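Local coordinates for protein 30-kDa cleavage and polyadenylation specificity factor 30 (Arabidopsis thaliana, PDB 5ZUU) that recognises m6A-modified RNA through its YTH domain and, within the cleavage and polyadenylation specificity factor complex, takes part in pre-mRNA 3'-end formation, at residues 28-39 / 84-92. Sequence-based numbering, arbitrary orientation. Where two conformers were deposited one is given.
Sequences ENFELSVQQGVW and YIGGGNWKH
Trp39 turns an edge of its indole to one face of Trp90, a T-shaped pair with the six-membered centroids 5.3 Å apart and the planes at 72°. The opposite face of Trp90 carries Gly88 CA, offset toward the rim, so the bend of the loop folds back over its own indole. At the edge of Trp90, the helix carbonyl Asn29 O sits near the ring plane, 3.5 Å from Trp90 CZ3. Val38 CG1 approaches the same ring obliquely, 3.4 Å from Trp90 CZ2. Both indoles also pack on a modified group of the bound ligand, probably the methylated adenine, consistent with the aromatic cage of YTH domains. Trp90 NE1 is engaged by Asn102 OD1, which fixes the turn of that ring.

At the far end of the helix, Gln36 reaches the loop backbone: Gly88 N donates to Gln36 OE1 over 2.6 Å, nearly straight at 161° and in the carbonyl plane. Extension beyond CG (chi2 173°) carries the amide out to this N-H. Leu32 CD2 lies 4.0 Å from Trp90 CE3, and Val38 CG2 presses tightly on Ile85 CG2 at 3.5 Å. Near the start of the segment, Glu28 OE1 and Lys91 NZ form a salt bridge at 3.4 Å between two exposed side chains. Ser33 OG donates to Val38 O, tying the helix to the short strand, and is also hydrogen-bonded to Trp107 NE1.

The loop 84-92, between strands 70-77 and 103-114, thus lies against helix 27-36 and strand 38-39. That strand is an outermost member of the six-stranded mixed sheet, pairing with strand 103-114, while Phe30 and Val34 touch helix 159-172.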
# COMPACT_ATOMS: atom_id res chain seq x y z
N GLU A 28 4.23 -3.88 -13.07
CA GLU A 28 4.48 -2.60 -13.73
C GLU A 28 3.72 -1.52 -13.01
O GLU A 28 4.30 -0.49 -12.75
CB GLU A 28 4.12 -2.59 -15.21
CG GLU A 28 4.93 -3.58 -16.04
CD GLU A 28 4.31 -4.98 -16.14
OE1 GLU A 28 3.85 -5.38 -17.24
OE2 GLU A 28 4.28 -5.70 -15.11
N ASN A 29 2.44 -1.71 -12.68
CA ASN A 29 1.67 -0.64 -12.01
C ASN A 29 2.18 -0.31 -10.61
O ASN A 29 2.23 0.78 -10.21
CB ASN A 29 0.17 -0.93 -12.01
CG ASN A 29 -0.45 -0.85 -13.40
OD1 ASN A 29 -1.58 -1.25 -13.61
ND2 ASN A 29 0.29 -0.36 -14.32
N PHE A 30 2.51 -1.35 -9.89
CA PHE A 30 3.08 -1.19 -8.58
C PHE A 30 4.37 -0.34 -8.63
O PHE A 30 4.58 0.57 -7.83
CB PHE A 30 3.33 -2.59 -8.00
CG PHE A 30 4.30 -2.61 -6.86
CD1 PHE A 30 4.04 -1.86 -5.73
CD2 PHE A 30 5.51 -3.36 -6.94
CE1 PHE A 30 4.93 -1.89 -4.66
CE2 PHE A 30 6.38 -3.40 -5.89
CZ PHE A 30 6.09 -2.64 -4.75
N GLU A 31 5.22 -0.66 -9.59
CA GLU A 31 6.47 0.14 -9.80
C GLU A 31 6.25 1.56 -10.21
O GLU A 31 6.87 2.45 -9.67
CB GLU A 31 7.42 -0.58 -10.73
CG GLU A 31 7.95 -1.80 -10.00
CD GLU A 31 8.85 -2.67 -10.81
OE1 GLU A 31 9.37 -2.19 -11.83
OE2 GLU A 31 9.04 -3.83 -10.39
N LEU A 32 5.26 1.79 -11.06
CA LEU A 32 4.82 3.12 -11.38
C LEU A 32 4.30 3.88 -10.16
O LEU A 32 4.56 5.09 -9.99
CB LEU A 32 3.74 3.04 -12.46
CG LEU A 32 3.65 4.19 -13.45
CD1 LEU A 32 4.92 4.30 -14.28
CD2 LEU A 32 2.46 3.98 -14.38
N SER A 33 3.52 3.18 -9.33
CA SER A 33 3.06 3.79 -8.09
C SER A 33 4.23 4.29 -7.21
O SER A 33 4.21 5.36 -6.62
CB SER A 33 2.21 2.79 -7.33
OG SER A 33 1.79 3.35 -6.14
N VAL A 34 5.23 3.45 -7.12
CA VAL A 34 6.43 3.74 -6.32
C VAL A 34 7.16 4.95 -6.87
O VAL A 34 7.57 5.82 -6.10
CB VAL A 34 7.34 2.50 -6.26
CG1 VAL A 34 8.68 2.86 -5.66
CG2 VAL A 34 6.67 1.41 -5.42
N GLN A 35 7.33 5.03 -8.19
CA GLN A 35 8.04 6.17 -8.80
C GLN A 35 7.24 7.47 -8.68
O GLN A 35 7.82 8.54 -8.54
CB GLN A 35 8.41 5.86 -10.27
CG GLN A 35 8.93 7.04 -11.10
CD GLN A 35 10.14 7.70 -10.50
OE1 GLN A 35 11.09 7.02 -10.08
NE2 GLN A 35 10.13 9.03 -10.42
N GLN A 36 5.91 7.38 -8.70
CA GLN A 36 5.07 8.58 -8.74
C GLN A 36 4.33 8.92 -7.48
O GLN A 36 3.81 9.99 -7.40
CB GLN A 36 4.08 8.38 -9.90
CG GLN A 36 4.82 8.37 -11.22
CD GLN A 36 3.96 8.04 -12.38
OE1 GLN A 36 2.75 8.21 -12.36
NE2 GLN A 36 4.60 7.54 -13.43
N GLY A 37 4.23 8.03 -6.50
CA GLY A 37 3.44 8.38 -5.30
C GLY A 37 1.95 8.48 -5.49
O GLY A 37 1.24 9.32 -4.86
N VAL A 38 1.45 7.57 -6.30
CA VAL A 38 0.10 7.61 -6.83
C VAL A 38 -0.45 6.22 -6.98
O VAL A 38 0.28 5.32 -7.30
CB VAL A 38 0.20 8.38 -8.16
CG1 VAL A 38 -0.31 7.64 -9.36
CG2 VAL A 38 -0.41 9.74 -8.01
N TRP A 39 -1.74 6.04 -6.74
CA TRP A 39 -2.42 4.82 -7.06
C TRP A 39 -3.79 5.13 -7.62
O TRP A 39 -4.31 6.22 -7.45
CB TRP A 39 -2.55 3.93 -5.80
CG TRP A 39 -3.01 2.46 -6.07
CD1 TRP A 39 -4.10 1.85 -5.59
CD2 TRP A 39 -2.38 1.50 -6.93
NE1 TRP A 39 -4.22 0.59 -6.06
CE2 TRP A 39 -3.15 0.32 -6.86
CE3 TRP A 39 -1.22 1.50 -7.69
CZ2 TRP A 39 -2.79 -0.86 -7.54
CZ3 TRP A 39 -0.88 0.38 -8.37
CH2 TRP A 39 -1.68 -0.79 -8.34
N TYR A 84 -8.23 16.31 -8.87
CA TYR A 84 -7.18 15.94 -9.77
C TYR A 84 -5.87 15.66 -8.98
O TYR A 84 -5.47 16.44 -8.14
CB TYR A 84 -6.92 17.01 -10.81
CG TYR A 84 -5.70 16.67 -11.63
CD1 TYR A 84 -5.76 15.73 -12.63
CD2 TYR A 84 -4.47 17.27 -11.36
CE1 TYR A 84 -4.62 15.40 -13.38
CE2 TYR A 84 -3.35 16.99 -12.09
CZ TYR A 84 -3.42 16.06 -13.10
OH TYR A 84 -2.27 15.80 -13.82
N ILE A 85 -5.22 14.57 -9.33
CA ILE A 85 -3.92 14.22 -8.81
C ILE A 85 -2.86 14.04 -9.92
O ILE A 85 -1.78 14.58 -9.79
CB ILE A 85 -4.03 13.00 -7.87
CG1 ILE A 85 -4.65 13.44 -6.53
CG2 ILE A 85 -2.73 12.29 -7.67
CD1 ILE A 85 -3.88 14.46 -5.71
N GLY A 86 -3.16 13.31 -10.98
CA GLY A 86 -2.21 13.21 -12.06
C GLY A 86 -1.20 12.09 -11.93
O GLY A 86 -1.08 11.42 -10.90
N GLY A 87 -0.50 11.87 -13.03
CA GLY A 87 0.43 10.78 -13.14
C GLY A 87 -0.25 9.53 -13.61
O GLY A 87 -1.22 9.59 -14.34
N GLY A 88 0.31 8.39 -13.21
CA GLY A 88 -0.29 7.09 -13.43
C GLY A 88 -1.06 6.97 -14.73
O GLY A 88 -2.30 7.00 -14.72
N ASN A 89 -0.35 6.88 -15.85
CA ASN A 89 -0.91 6.14 -16.96
C ASN A 89 -0.61 4.64 -16.75
O ASN A 89 0.51 4.18 -16.87
CB ASN A 89 -0.47 6.67 -18.33
CG ASN A 89 -1.54 6.42 -19.38
OD1 ASN A 89 -1.74 5.27 -19.78
ND2 ASN A 89 -2.29 7.47 -19.76
N TRP A 90 -1.66 3.89 -16.44
CA TRP A 90 -1.55 2.56 -15.92
C TRP A 90 -1.61 1.61 -17.08
O TRP A 90 -2.25 1.89 -18.10
CB TRP A 90 -2.72 2.28 -14.94
CG TRP A 90 -2.83 3.27 -13.81
CD1 TRP A 90 -3.78 4.24 -13.64
CD2 TRP A 90 -1.92 3.42 -12.72
NE1 TRP A 90 -3.53 4.94 -12.50
CE2 TRP A 90 -2.40 4.47 -11.92
CE3 TRP A 90 -0.77 2.74 -12.33
CZ2 TRP A 90 -1.74 4.89 -10.75
CZ3 TRP A 90 -0.14 3.13 -11.18
CH2 TRP A 90 -0.63 4.19 -10.38
N LYS A 91 -0.95 0.47 -16.94
CA LYS A 91 -1.15 -0.64 -17.84
C LYS A 91 -2.46 -1.38 -17.50
O LYS A 91 -2.73 -1.60 -16.34
CB LYS A 91 0.06 -1.57 -17.73
CG LYS A 91 -0.06 -2.94 -18.38
CD LYS A 91 1.06 -3.86 -17.92
CE LYS A 91 0.93 -5.26 -18.51
NZ LYS A 91 1.59 -5.26 -19.84
N HIS A 92 -3.28 -1.72 -18.49
CA HIS A 92 -4.33 -2.76 -18.34
C HIS A 92 -4.67 -3.44 -19.66
O HIS A 92 -4.40 -2.88 -20.70
CB HIS A 92 -5.60 -2.22 -17.66
CG HIS A 92 -6.27 -1.07 -18.36
ND1 HIS A 92 -5.59 0.05 -18.79
CD2 HIS A 92 -7.58 -0.85 -18.64
CE1 HIS A 92 -6.45 0.90 -19.34
NE2 HIS A 92 -7.66 0.37 -19.26